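Local coordinates for testis-expressed protein 101 (PDB 7BPS) that plays a role in fertilization by controlling sperm binding to the zona pellucida and migration of spermatozoa into the oviduct, probably through ADAM3, at residues A[39-44]-A[178-183]; A[117-122]-A[132-137]; A[144-149]-A[161-166]. All blocks are in the same frame, centred on the assembly; numbering follows the deposited sequence.

Contact 1. Residues A[39-44]-A[178-183]; sequences QETVLL and DSVGPM
Thr41 meets Val180, Gly181 and Pro182, and almost all of the contact is van der Waals packing. No hydrogen bond crosses between 39-44 and 178-183. CG2 of Thr41, anti to the backbone N, lies 3.7 Å from CG1 of Val180 and equally near its carbonyl oxygen. The CE methyl of Met183 closes on the same CG2. OG1 of Thr41 faces the turn instead, and the CD atom of Pro182 sits 3.6 Å from it. Gln39 lays its amide obliquely across the proline ring, with NE2 3.5 Å from CG of Pro182. Leu43 adds a looser apolar contact to Val180.

Polar bonds help to position these groups. Thr41 OG1 donates to OE1 of Gln39 at 2.6 Å, tilted 24° from the carbonyl plane. This helps to hold the amide beside the proline. Across the turn, Val180 and Met183 exchange two backbone bonds, N of each to O of the other. They close a type II' turn with Gly181 at its first corner. The glycine lets OG1 of Thr41 come within 3.7 Å of CA of Gly181.

Ser57 and Ser59 of strand 52-61 bond to Gln39 NE2, and Ser85 of strand 80-88 to Thr41 OG1. Strand 37-46 runs between these two strands in the sheet of the first Ly6/uPAR domain. The turn of the second domain rests on that sheet, with Pro182 also touching Ser57 and Tyr87.

Contact 2. Residues A[117-122]-A[132-137]; sequences TRHCPT and APSMPC. With SO4 (sulfate ion), chain H.
Strand 119-121 pairs with strand 134-136 as an antiparallel hairpin, their directions 147° apart. Cys120 and Met135 form the hydrogen-bonded pair, with each N bonded to the other's O at 3.0 Å. His119 with Pro136 and Pro121 with Ser134 are the non-hydrogen-bonded pairs beside it. Cys137 N to Arg118 O, nearly straight at 173°, and Thr122 N to Pro133 O extend the ladder at its two ends.

The His119 ring crosses Pro136 obliquely, with CD2 3.8 Å from CB of the proline. CB of His119 lies 3.3 Å from OG of Ser134. On the opposite face, the one with Cys120, Met135 crosses Thr122 at about a right angle. SD of Met135 lies 3.5 Å from CG2 of Thr122, which stands anti to the backbone N. OG1 of Thr122 donates to Cys120 O at 2.8 Å. That oxygen also accepts from Met135 N, and the two donors come from opposite faces of the carbonyl plane.

A sulfate, probably from the crystallisation liquor, accepts a 2.6 Å bond at O4 from N of His119. A weak bond from ND1 to O2 adds to this.

SG of Cys120 and SG of Cys137 lie 3.2 Å apart, not bonded together. Disulfides from Cys120 to Cys144 and from Cys137 to Cys165 tie strand 119-126 to strand 143-152 and the end of 132-137 to strand 165-166, at the cysteine-rich end characteristic of Ly6/uPAR domains.

Contact 3. Residues A[144-149]-A[161-166]; sequences CYQGRL and QVKGCT
The ring of Tyr145 meets the backbone of Val162 obliquely. CG stands anti to the backbone N (chi1 172°), which brings CE1 within 3.4 Å of the carbonyl O of Val162 and 4.2 Å of its CB. Behind the ring, CB of Tyr145 packs on CG2 of Thr166 at 3.7 Å. The hydroxyl is hydrogen-bonded to Glu187 of strand 183-193. It lies beside Gly147, 3.6 Å from OH to CA.

On the other face, Gln146 and Lys163 cross at about a right angle, meeting CG to CG at 4.0 Å. Arg148 and Gln161 cross obliquely, with their guanidinium and amide planes 55° apart. CB of Gln161 lies over one guanidinium face, 3.8 Å from NH2 of Arg148. That nitrogen hydrogen-bonds to the carbonyl of Gly127.

The Gln146-Lys163 and Arg148-Gln161 pairs belong to an antiparallel beta hairpin of the three-finger Ly6/uPAR domain, strands 143-152 and 158-163. Gly147 and Val162 exchange two backbone bonds, as do Tyr145 and Gly164. Gly147 N to Val162 O is 2.8 Å. At Gly164 the chain turns a corner, with backbone angles suited to glycine. Strand 165-166 then also pairs with 143-152.

On the face with Tyr145, Val162 meets Ile45 of strand 37-46 in the first domain, and Tyr145 touches Leu79 and Leu173. On the other face, Lys163 packs on Cys123 of strand 119-126.

How the contacts relate
Along the chain, the first segment of contact 1 comes first, then contact 2, then contact 3, and 178-183 closes contact 1. Contacts 2 and 3 lie in the second Ly6/uPAR domain. Their centres are about 11 Å apart, and they touch through two disulfides. Strands 119-126 and 158-163 are neighbours in the branched sheet. Contact 1 reaches that sheet through strand 179-180 but lies about 20 Å from contact 3 and about 29 Å from contact 2, centre to centre. It joins this domain to the six-stranded sheet of the first domain. The tandem domains therefore pack against each other directly, while the disulfides brace one end of the second.

Contact 1. Residues A[39-44]-A[178-183]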
ATOM      1  N   GLN A  39      -1.643  15.727  -5.203  1.00 42.93           N
ATOM      2  CA  GLN A  39      -1.443  14.691  -4.160  1.00 39.74           C
ATOM      3  C   GLN A  39      -0.343  13.733  -4.619  1.00 41.74           C
ATOM      4  O   GLN A  39      -0.154  13.574  -5.860  1.00 38.29           O
ATOM      5  CB  GLN A  39      -2.756  13.974  -3.833  1.00 39.62           C
ATOM      6  CG  GLN A  39      -3.322  13.147  -4.970  1.00 39.94           C
ATOM      7  CD  GLN A  39      -2.755  11.748  -5.082  1.00 42.83           C
ATOM      8  OE1 GLN A  39      -2.208  11.202  -4.114  1.00 39.76           O
ATOM      9  NE2 GLN A  39      -2.907  11.157  -6.269  1.00 33.27           N
ATOM     10  N   GLU A  40       0.372  13.160  -3.646  1.00 37.42           N
ATOM     11  CA  GLU A  40       1.257  11.986  -3.836  1.00 36.28           C
ATOM     12  C   GLU A  40       0.871  10.998  -2.738  1.00 36.58           C
ATOM     13  O   GLU A  40       0.893  11.384  -1.549  1.00 35.60           O
ATOM     14  CB  GLU A  40       2.730  12.396  -3.810  1.00 37.15           C
ATOM     15  CG  GLU A  40       3.106  13.185  -2.568  1.00 39.28           C
ATOM     16  CD  GLU A  40       4.444  13.906  -2.606  1.00 40.25           C
ATOM     17  OE1 GLU A  40       4.869  14.352  -1.522  1.00 43.22           O
ATOM     18  OE2 GLU A  40       5.057  14.001  -3.698  1.00 40.22           O
ATOM     19  N   THR A  41       0.432   9.805  -3.127  1.00 32.21           N
ATOM     20  CA  THR A  41      -0.023   8.740  -2.206  1.00 32.22           C
ATOM     21  C   THR A  41       0.656   7.441  -2.608  1.00 31.25           C
ATOM     22  O   THR A  41       0.577   7.080  -3.788  1.00 33.73           O
ATOM     23  CB  THR A  41      -1.539   8.574  -2.257  1.00 33.53           C
ATOM     24  OG1 THR A  41      -2.119   9.834  -1.917  1.00 35.43           O
ATOM     25  CG2 THR A  41      -2.044   7.486  -1.332  1.00 34.49           C
ATOM     26  N   VAL A  42       1.289   6.762  -1.661  1.00 32.09           N
ATOM     27  CA  VAL A  42       1.889   5.426  -1.910  1.00 32.19           C
ATOM     28  C   VAL A  42       1.435   4.490  -0.807  1.00 30.39           C
ATOM     29  O   VAL A  42       1.407   4.925   0.341  1.00 35.77           O
ATOM     30  CB  VAL A  42       3.418   5.525  -2.002  1.00 33.72           C
ATOM     31  CG1 VAL A  42       4.050   6.143  -0.757  1.00 33.92           C
ATOM     32  CG2 VAL A  42       4.025   4.186  -2.325  1.00 33.10           C
ATOM     33  N   LEU A  43       1.109   3.253  -1.162  1.00 31.37           N
ATOM     34  CA  LEU A  43       0.802   2.143  -0.230  1.00 31.15           C
ATOM     35  C   LEU A  43       1.804   1.027  -0.510  1.00 31.88           C
ATOM     36  O   LEU A  43       1.993   0.694  -1.687  1.00 30.64           O
ATOM     37  CB  LEU A  43      -0.634   1.673  -0.463  1.00 30.45           C
ATOM     38  CG  LEU A  43      -1.112   0.506   0.395  1.00 33.02           C
ATOM     39  CD1 LEU A  43      -0.963   0.768   1.874  1.00 33.05           C
ATOM     40  CD2 LEU A  43      -2.558   0.196   0.090  1.00 32.67           C
ATOM     41  N   LEU A  44       2.413   0.473   0.542  1.00 31.84           N
ATOM     42  CA  LEU A  44       3.428  -0.608   0.444  1.00 31.84           C
ATOM     43  C   LEU A  44       2.939  -1.784   1.264  1.00 28.01           C
ATOM     44  O   LEU A  44       2.590  -1.580   2.421  1.00 31.47           O
ATOM     45  CB  LEU A  44       4.781  -0.100   0.957  1.00 31.66           C
ATOM     46  CG  LEU A  44       5.364   1.068   0.162  1.00 33.18           C
ATOM     47  CD1 LEU A  44       5.062   2.408   0.822  1.00 37.50           C
ATOM     48  CD2 LEU A  44       6.853   0.910  -0.035  1.00 31.47           C
ATOM     49  N   ASP A 178     -11.068   2.438   4.636  1.00 38.47           N
ATOM     50  CA  ASP A 178     -11.787   2.324   3.339  1.00 42.65           C
ATOM     51  C   ASP A 178     -11.040   3.080   2.244  1.00 39.47           C
ATOM     52  O   ASP A 178     -11.429   2.966   1.062  1.00 39.79           O
ATOM     53  CB  ASP A 178     -13.141   3.059   3.361  1.00 47.66           C
ATOM     54  CG  ASP A 178     -14.149   2.522   4.359  1.00 64.38           C
ATOM     55  OD1 ASP A 178     -13.998   1.359   4.785  1.00 79.88           O
ATOM     56  OD2 ASP A 178     -15.076   3.276   4.717  1.00 82.74           O
ATOM     57  N   SER A 179     -10.098   3.950   2.575  1.00 38.87           N
ATOM     58  CA  SER A 179      -9.508   4.806   1.516  1.00 37.80           C
ATOM     59  C   SER A 179      -8.121   5.272   1.891  1.00 33.92           C
ATOM     60  O   SER A 179      -7.803   5.384   3.085  1.00 37.20           O
ATOM     61  CB  SER A 179     -10.377   5.973   1.171  1.00 38.91           C
ATOM     62  OG  SER A 179     -10.406   6.865   2.254  1.00 41.92           O
ATOM     63  N   VAL A 180      -7.345   5.516   0.844  1.00 32.07           N
ATOM     64  CA  VAL A 180      -5.896   5.799   0.899  1.00 33.53           C
ATOM     65  C   VAL A 180      -5.660   6.809  -0.214  1.00 33.68           C
ATOM     66  O   VAL A 180      -5.534   6.395  -1.408  1.00 34.69           O
ATOM     67  CB  VAL A 180      -5.057   4.509   0.729  1.00 31.95           C
ATOM     68  CG1 VAL A 180      -3.575   4.789   0.745  1.00 31.15           C
ATOM     69  CG2 VAL A 180      -5.396   3.466   1.774  1.00 33.14           C
ATOM     70  N   GLY A 181      -5.604   8.073   0.171  1.00 34.25           N
ATOM     71  CA  GLY A 181      -5.562   9.202  -0.767  1.00 39.64           C
ATOM     72  C   GLY A 181      -6.713   9.069  -1.753  1.00 38.41           C
ATOM     73  O   GLY A 181      -7.852   8.909  -1.333  1.00 38.64           O
ATOM     74  N   PRO A 182      -6.446   9.017  -3.071  1.00 37.19           N
ATOM     75  CA  PRO A 182      -7.520   8.956  -4.058  1.00 38.46           C
ATOM     76  C   PRO A 182      -8.063   7.541  -4.275  1.00 39.44           C
ATOM     77  O   PRO A 182      -8.970   7.413  -5.043  1.00 47.08           O
ATOM     78  CB  PRO A 182      -6.839   9.479  -5.326  1.00 37.71           C
ATOM     79  CG  PRO A 182      -5.415   9.013  -5.188  1.00 40.66           C
ATOM     80  CD  PRO A 182      -5.122   9.017  -3.694  1.00 41.21           C
ATOM     81  N   MET A 183      -7.515   6.535  -3.584  1.00 39.90           N
ATOM     82  CA  MET A 183      -7.880   5.109  -3.789  1.00 36.65           C
ATOM     83  C   MET A 183      -8.902   4.693  -2.736  1.00 35.93           C
ATOM     84  O   MET A 183      -8.800   5.143  -1.601  1.00 34.42           O
ATOM     85  CB  MET A 183      -6.669   4.179  -3.675  1.00 40.96           C
ATOM     86  CG  MET A 183      -5.610   4.387  -4.727  1.00 40.47           C
ATOM     87  SD  MET A 183      -4.260   3.204  -4.510  1.00 43.46           S
ATOM     88  CE  MET A 183      -3.052   4.202  -3.643  1.00 42.41           C
TER

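Contact 2. Residues A[117-122]-A[132-137]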
ATOM      1  N   THR A 117       5.497 -24.329  17.096  1.00 81.81           N
ATOM      2  CA  THR A 117       5.452 -23.066  16.300  1.00 69.85           C
ATOM      3  C   THR A 117       4.424 -23.247  15.155  1.00 57.68           C
ATOM      4  O   THR A 117       4.220 -24.367  14.651  1.00 51.59           O
ATOM      5  CB  THR A 117       6.860 -22.515  15.947  1.00 70.13           C
ATOM      6  OG1 THR A 117       6.905 -22.101  14.574  1.00 59.86           O
ATOM      7  CG2 THR A 117       8.022 -23.458  16.215  1.00 69.81           C
ATOM      8  N   ARG A 118       3.735 -22.162  14.810  1.00 50.70           N
ATOM      9  CA  ARG A 118       2.702 -22.118  13.752  1.00 47.70           C
ATOM     10  C   ARG A 118       3.388 -21.842  12.419  1.00 40.99           C
ATOM     11  O   ARG A 118       4.480 -21.261  12.414  1.00 38.10           O
ATOM     12  CB  ARG A 118       1.638 -21.083  14.131  1.00 53.74           C
ATOM     13  CG  ARG A 118       1.084 -21.280  15.539  1.00 65.00           C
ATOM     14  CD  ARG A 118       0.533 -22.676  15.804  1.00 71.11           C
ATOM     15  NE  ARG A 118      -0.805 -22.609  16.383  1.00 85.58           N
ATOM     16  CZ  ARG A 118      -1.944 -22.915  15.753  1.00 89.01           C
ATOM     17  NH1 ARG A 118      -1.933 -23.354  14.500  1.00 89.30           N
ATOM     18  NH2 ARG A 118      -3.095 -22.795  16.399  1.00 78.74           N
ATOM     19  N   HIS A 119       2.752 -22.279  11.334  1.00 39.47           N
ATOM     20  CA  HIS A 119       3.163 -22.084   9.920  1.00 39.92           C
ATOM     21  C   HIS A 119       1.951 -21.580   9.115  1.00 38.14           C
ATOM     22  O   HIS A 119       0.827 -21.934   9.456  1.00 38.12           O
ATOM     23  CB  HIS A 119       3.754 -23.387   9.368  1.00 44.67           C
ATOM     24  CG  HIS A 119       4.850 -23.938  10.223  1.00 52.46           C
ATOM     25  ND1 HIS A 119       4.609 -24.498  11.476  1.00 51.15           N
ATOM     26  CD2 HIS A 119       6.188 -24.004  10.029  1.00 54.89           C
ATOM     27  CE1 HIS A 119       5.754 -24.890  12.002  1.00 55.27           C
ATOM     28  NE2 HIS A 119       6.734 -24.616  11.128  1.00 53.16           N
ATOM     29  N   CYS A 120       2.176 -20.715   8.128  1.00 34.38           N
ATOM     30  CA  CYS A 120       1.132 -20.149   7.245  1.00 33.47           C
ATOM     31  C   CYS A 120       1.679 -20.048   5.829  1.00 32.69           C
ATOM     32  O   CYS A 120       2.837 -19.652   5.612  1.00 28.03           O
ATOM     33  CB  CYS A 120       0.691 -18.750   7.646  1.00 34.12           C
ATOM     34  SG  CYS A 120       0.206 -18.566   9.369  1.00 36.24           S
ATOM     35  N   PRO A 121       0.830 -20.392   4.834  1.00 34.01           N
ATOM     36  CA  PRO A 121       1.114 -20.097   3.437  1.00 30.69           C
ATOM     37  C   PRO A 121       1.347 -18.590   3.345  1.00 30.41           C
ATOM     38  O   PRO A 121       0.580 -17.818   3.931  1.00 29.40           O
ATOM     39  CB  PRO A 121      -0.158 -20.523   2.685  1.00 35.26           C
ATOM     40  CG  PRO A 121      -0.863 -21.478   3.630  1.00 32.87           C
ATOM     41  CD  PRO A 121      -0.468 -21.062   5.026  1.00 34.38           C
ATOM     42  N   THR A 122       2.407 -18.206   2.645  1.00 27.19           N
ATOM     43  CA  THR A 122       2.922 -16.822   2.643  1.00 28.63           C
ATOM     44  C   THR A 122       3.145 -16.362   1.200  1.00 29.11           C
ATOM     45  O   THR A 122       3.875 -17.038   0.471  1.00 31.66           O
ATOM     46  CB  THR A 122       4.223 -16.738   3.458  1.00 28.25           C
ATOM     47  OG1 THR A 122       3.959 -17.232   4.788  1.00 28.56           O
ATOM     48  CG2 THR A 122       4.807 -15.339   3.464  1.00 24.17           C
ATOM     49  N   ALA A 132       2.496 -20.076  -2.616  1.00 32.92           N
ATOM     50  CA  ALA A 132       2.422 -19.589  -1.225  1.00 35.05           C
ATOM     51  C   ALA A 132       3.092 -20.624  -0.333  1.00 30.70           C
ATOM     52  O   ALA A 132       2.443 -21.369   0.416  1.00 28.39           O
ATOM     53  CB  ALA A 132       0.980 -19.332  -0.850  1.00 34.71           C
ATOM     54  N   PRO A 133       4.436 -20.702  -0.374  1.00 30.58           N
ATOM     55  CA  PRO A 133       5.139 -21.661   0.473  1.00 32.64           C
ATOM     56  C   PRO A 133       4.829 -21.375   1.956  1.00 31.21           C
ATOM     57  O   PRO A 133       4.594 -20.232   2.354  1.00 29.90           O
ATOM     58  CB  PRO A 133       6.614 -21.428   0.131  1.00 32.30           C
ATOM     59  CG  PRO A 133       6.597 -20.669  -1.161  1.00 29.58           C
ATOM     60  CD  PRO A 133       5.348 -19.822  -1.115  1.00 30.95           C
ATOM     61  N   SER A 134       4.786 -22.426   2.747  1.00 31.17           N
ATOM     62  CA  SER A 134       4.537 -22.363   4.206  1.00 35.81           C
ATOM     63  C   SER A 134       5.767 -21.757   4.911  1.00 33.56           C
ATOM     64  O   SER A 134       6.905 -22.110   4.567  1.00 33.61           O
ATOM     65  CB  SER A 134       4.172 -23.729   4.700  1.00 38.20           C
ATOM     66  OG  SER A 134       3.889 -23.702   6.081  1.00 48.09           O
ATOM     67  N   MET A 135       5.548 -20.800   5.804  1.00 31.75           N
ATOM     68  CA  MET A 135       6.617 -20.175   6.634  1.00 30.62           C
ATOM     69  C   MET A 135       6.235 -20.247   8.105  1.00 34.79           C
ATOM     70  O   MET A 135       5.060 -20.173   8.469  1.00 34.70           O
ATOM     71  CB  MET A 135       6.854 -18.714   6.272  1.00 29.24           C
ATOM     72  CG  MET A 135       7.265 -18.522   4.846  1.00 31.11           C
ATOM     73  SD  MET A 135       7.735 -16.825   4.542  1.00 35.25           S
ATOM     74  CE  MET A 135       9.510 -16.889   4.744  1.00 48.88           C
ATOM     75  N   PRO A 136       7.228 -20.416   9.001  1.00 36.08           N
ATOM     76  CA  PRO A 136       6.964 -20.410  10.430  1.00 34.10           C
ATOM     77  C   PRO A 136       6.629 -18.981  10.871  1.00 33.65           C
ATOM     78  O   PRO A 136       7.205 -18.035  10.373  1.00 33.50           O
ATOM     79  CB  PRO A 136       8.271 -20.955  11.033  1.00 39.12           C
ATOM     80  CG  PRO A 136       9.328 -20.588  10.036  1.00 40.75           C
ATOM     81  CD  PRO A 136       8.648 -20.614   8.681  1.00 38.04           C
ATOM     82  N   CYS A 137       5.654 -18.862  11.758  1.00 31.15           N
ATOM     83  CA  CYS A 137       5.168 -17.584  12.326  1.00 31.92           C
ATOM     84  C   CYS A 137       6.027 -17.180  13.524  1.00 36.73           C
ATOM     85  O   CYS A 137       6.262 -18.023  14.385  1.00 36.85           O
ATOM     86  CB  CYS A 137       3.724 -17.746  12.764  1.00 31.01           C
ATOM     87  SG  CYS A 137       2.645 -18.321  11.420  1.00 33.96           S
TER
HETATM   88  S   SO4 H 307       0.853 -25.391  11.861  1.00 98.71           S
HETATM   89  O1  SO4 H 307       0.615 -25.710  13.253  1.00112.52           O
HETATM   90  O2  SO4 H 307       2.157 -25.871  11.468  1.00 82.60           O
HETATM   91  O3  SO4 H 307      -0.143 -26.034  11.051  1.00107.86           O
HETATM   92  O4  SO4 H 307       0.757 -23.954  11.677  1.00 89.27           O

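Contact 3. Residues A[144-149]-A[161-166]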
ATOM      1  N   CYS A 144      -3.065 -17.175  10.794  1.00 33.04           N
ATOM      2  CA  CYS A 144      -2.825 -17.241   9.336  1.00 33.07           C
ATOM      3  C   CYS A 144      -3.901 -16.404   8.662  1.00 32.54           C
ATOM      4  O   CYS A 144      -5.045 -16.388   9.136  1.00 34.50           O
ATOM      5  CB  CYS A 144      -2.809 -18.662   8.805  1.00 33.74           C
ATOM      6  SG  CYS A 144      -1.484 -19.684   9.519  1.00 38.30           S
ATOM      7  N   TYR A 145      -3.502 -15.677   7.636  1.00 33.48           N
ATOM      8  CA  TYR A 145      -4.352 -14.760   6.850  1.00 30.32           C
ATOM      9  C   TYR A 145      -4.167 -15.098   5.371  1.00 29.83           C
ATOM     10  O   TYR A 145      -3.035 -15.287   4.944  1.00 30.08           O
ATOM     11  CB  TYR A 145      -4.024 -13.316   7.223  1.00 28.86           C
ATOM     12  CG  TYR A 145      -4.668 -12.257   6.368  1.00 29.47           C
ATOM     13  CD1 TYR A 145      -4.121 -11.896   5.163  1.00 28.26           C
ATOM     14  CD2 TYR A 145      -5.808 -11.594   6.774  1.00 29.73           C
ATOM     15  CE1 TYR A 145      -4.654 -10.881   4.399  1.00 29.00           C
ATOM     16  CE2 TYR A 145      -6.354 -10.571   6.023  1.00 30.28           C
ATOM     17  CZ  TYR A 145      -5.792 -10.224   4.816  1.00 28.49           C
ATOM     18  OH  TYR A 145      -6.325  -9.228   4.039  1.00 28.84           O
ATOM     19  N   GLN A 146      -5.290 -15.223   4.659  1.00 32.70           N
ATOM     20  CA  GLN A 146      -5.384 -15.317   3.178  1.00 30.76           C
ATOM     21  C   GLN A 146      -6.402 -14.271   2.734  1.00 30.52           C
ATOM     22  O   GLN A 146      -7.591 -14.477   3.009  1.00 33.62           O
ATOM     23  CB  GLN A 146      -5.813 -16.720   2.728  1.00 30.70           C
ATOM     24  CG  GLN A 146      -4.912 -17.832   3.260  1.00 31.88           C
ATOM     25  CD  GLN A 146      -5.398 -18.349   4.592  1.00 33.07           C
ATOM     26  OE1 GLN A 146      -6.597 -18.441   4.806  1.00 38.34           O
ATOM     27  NE2 GLN A 146      -4.486 -18.680   5.494  1.00 29.52           N
ATOM     28  N   GLY A 147      -5.942 -13.169   2.152  1.00 30.08           N
ATOM     29  CA  GLY A 147      -6.792 -12.023   1.822  1.00 32.31           C
ATOM     30  C   GLY A 147      -6.620 -11.537   0.395  1.00 30.98           C
ATOM     31  O   GLY A 147      -5.639 -11.921  -0.295  1.00 31.72           O
ATOM     32  N   ARG A 148      -7.553 -10.683  -0.002  1.00 32.71           N
ATOM     33  CA  ARG A 148      -7.608 -10.016  -1.322  1.00 36.94           C
ATOM     34  C   ARG A 148      -7.953  -8.560  -1.043  1.00 32.77           C
ATOM     35  O   ARG A 148      -8.897  -8.298  -0.276  1.00 29.33           O
ATOM     36  CB  ARG A 148      -8.568 -10.775  -2.256  1.00 45.00           C
ATOM     37  CG  ARG A 148      -8.715 -10.220  -3.664  1.00 53.06           C
ATOM     38  CD  ARG A 148      -9.128 -11.284  -4.672  1.00 57.33           C
ATOM     39  NE  ARG A 148      -7.948 -11.716  -5.420  1.00 65.54           N
ATOM     40  CZ  ARG A 148      -7.376 -12.923  -5.375  1.00 61.34           C
ATOM     41  NH1 ARG A 148      -7.855 -13.908  -4.632  1.00 65.32           N
ATOM     42  NH2 ARG A 148      -6.321 -13.152  -6.132  1.00 63.15           N
ATOM     43  N   LEU A 149      -7.147  -7.650  -1.594  1.00 34.51           N
ATOM     44  CA  LEU A 149      -7.357  -6.200  -1.497  1.00 33.93           C
ATOM     45  C   LEU A 149      -7.763  -5.709  -2.872  1.00 37.50           C
ATOM     46  O   LEU A 149      -7.003  -5.928  -3.801  1.00 36.83           O
ATOM     47  CB  LEU A 149      -6.088  -5.511  -1.000  1.00 33.94           C
ATOM     48  CG  LEU A 149      -5.625  -5.946   0.389  1.00 35.82           C
ATOM     49  CD1 LEU A 149      -4.407  -5.139   0.797  1.00 33.58           C
ATOM     50  CD2 LEU A 149      -6.733  -5.822   1.428  1.00 36.19           C
ATOM     51  N   GLN A 161      -3.253 -10.033  -3.768  1.00 27.65           N
ATOM     52  CA  GLN A 161      -3.407 -11.228  -2.917  1.00 29.98           C
ATOM     53  C   GLN A 161      -2.277 -11.223  -1.872  1.00 30.49           C
ATOM     54  O   GLN A 161      -1.095 -10.963  -2.251  1.00 27.44           O
ATOM     55  CB  GLN A 161      -3.418 -12.476  -3.780  1.00 29.14           C
ATOM     56  CG  GLN A 161      -3.557 -13.722  -2.937  1.00 31.31           C
ATOM     57  CD  GLN A 161      -4.071 -14.902  -3.714  1.00 32.36           C
ATOM     58  OE1 GLN A 161      -5.023 -15.544  -3.289  1.00 32.45           O
ATOM     59  NE2 GLN A 161      -3.441 -15.196  -4.832  1.00 27.58           N
ATOM     60  N   VAL A 162      -2.650 -11.455  -0.609  1.00 31.56           N
ATOM     61  CA  VAL A 162      -1.730 -11.410   0.556  1.00 32.95           C
ATOM     62  C   VAL A 162      -2.038 -12.606   1.452  1.00 32.85           C
ATOM     63  O   VAL A 162      -3.199 -12.718   1.957  1.00 28.57           O
ATOM     64  CB  VAL A 162      -1.865 -10.098   1.340  1.00 36.59           C
ATOM     65  CG1 VAL A 162      -0.835 -10.046   2.461  1.00 39.75           C
ATOM     66  CG2 VAL A 162      -1.741  -8.882   0.459  1.00 37.24           C
ATOM     67  N   LYS A 163      -1.036 -13.460   1.661  1.00 33.04           N
ATOM     68  CA  LYS A 163      -1.130 -14.590   2.628  1.00 33.70           C
ATOM     69  C   LYS A 163       0.051 -14.532   3.583  1.00 34.10           C
ATOM     70  O   LYS A 163       1.155 -14.185   3.116  1.00 33.26           O
ATOM     71  CB  LYS A 163      -1.134 -15.934   1.899  1.00 36.00           C
ATOM     72  CG  LYS A 163      -2.232 -16.076   0.852  1.00 35.90           C
ATOM     73  CD  LYS A 163      -2.233 -17.409   0.184  1.00 35.52           C
ATOM     74  CE  LYS A 163      -3.330 -17.539  -0.844  1.00 35.17           C
ATOM     75  NZ  LYS A 163      -3.522 -18.966  -1.156  1.00 37.63           N
ATOM     76  N   GLY A 164      -0.163 -14.891   4.850  1.00 32.60           N
ATOM     77  CA  GLY A 164       0.962 -15.096   5.774  1.00 33.01           C
ATOM     78  C   GLY A 164       0.549 -15.063   7.227  1.00 33.72           C
ATOM     79  O   GLY A 164      -0.639 -14.777   7.504  1.00 28.64           O
ATOM     80  N   CYS A 165       1.525 -15.318   8.103  1.00 29.24           N
ATOM     81  CA  CYS A 165       1.455 -15.013   9.545  1.00 28.22           C
ATOM     82  C   CYS A 165       1.260 -13.507   9.715  1.00 28.19           C
ATOM     83  O   CYS A 165       1.929 -12.718   9.009  1.00 27.01           O
ATOM     84  CB  CYS A 165       2.696 -15.479  10.285  1.00 30.35           C
ATOM     85  SG  CYS A 165       3.226 -17.151   9.848  1.00 31.06           S
ATOM     86  N   THR A 166       0.355 -13.100  10.614  1.00 26.12           N
ATOM     87  CA  THR A 166       0.132 -11.654  10.845  1.00 27.84           C
ATOM     88  C   THR A 166      -0.222 -11.402  12.308  1.00 28.41           C
ATOM     89  O   THR A 166      -0.639 -12.352  12.981  1.00 27.24           O
ATOM     90  CB  THR A 166      -0.922 -11.141   9.864  1.00 27.71           C
ATOM     91  OG1 THR A 166      -1.017  -9.725  10.006  1.00 24.25           O
ATOM     92  CG2 THR A 166      -2.264 -11.786  10.085  1.00 29.12           C
TER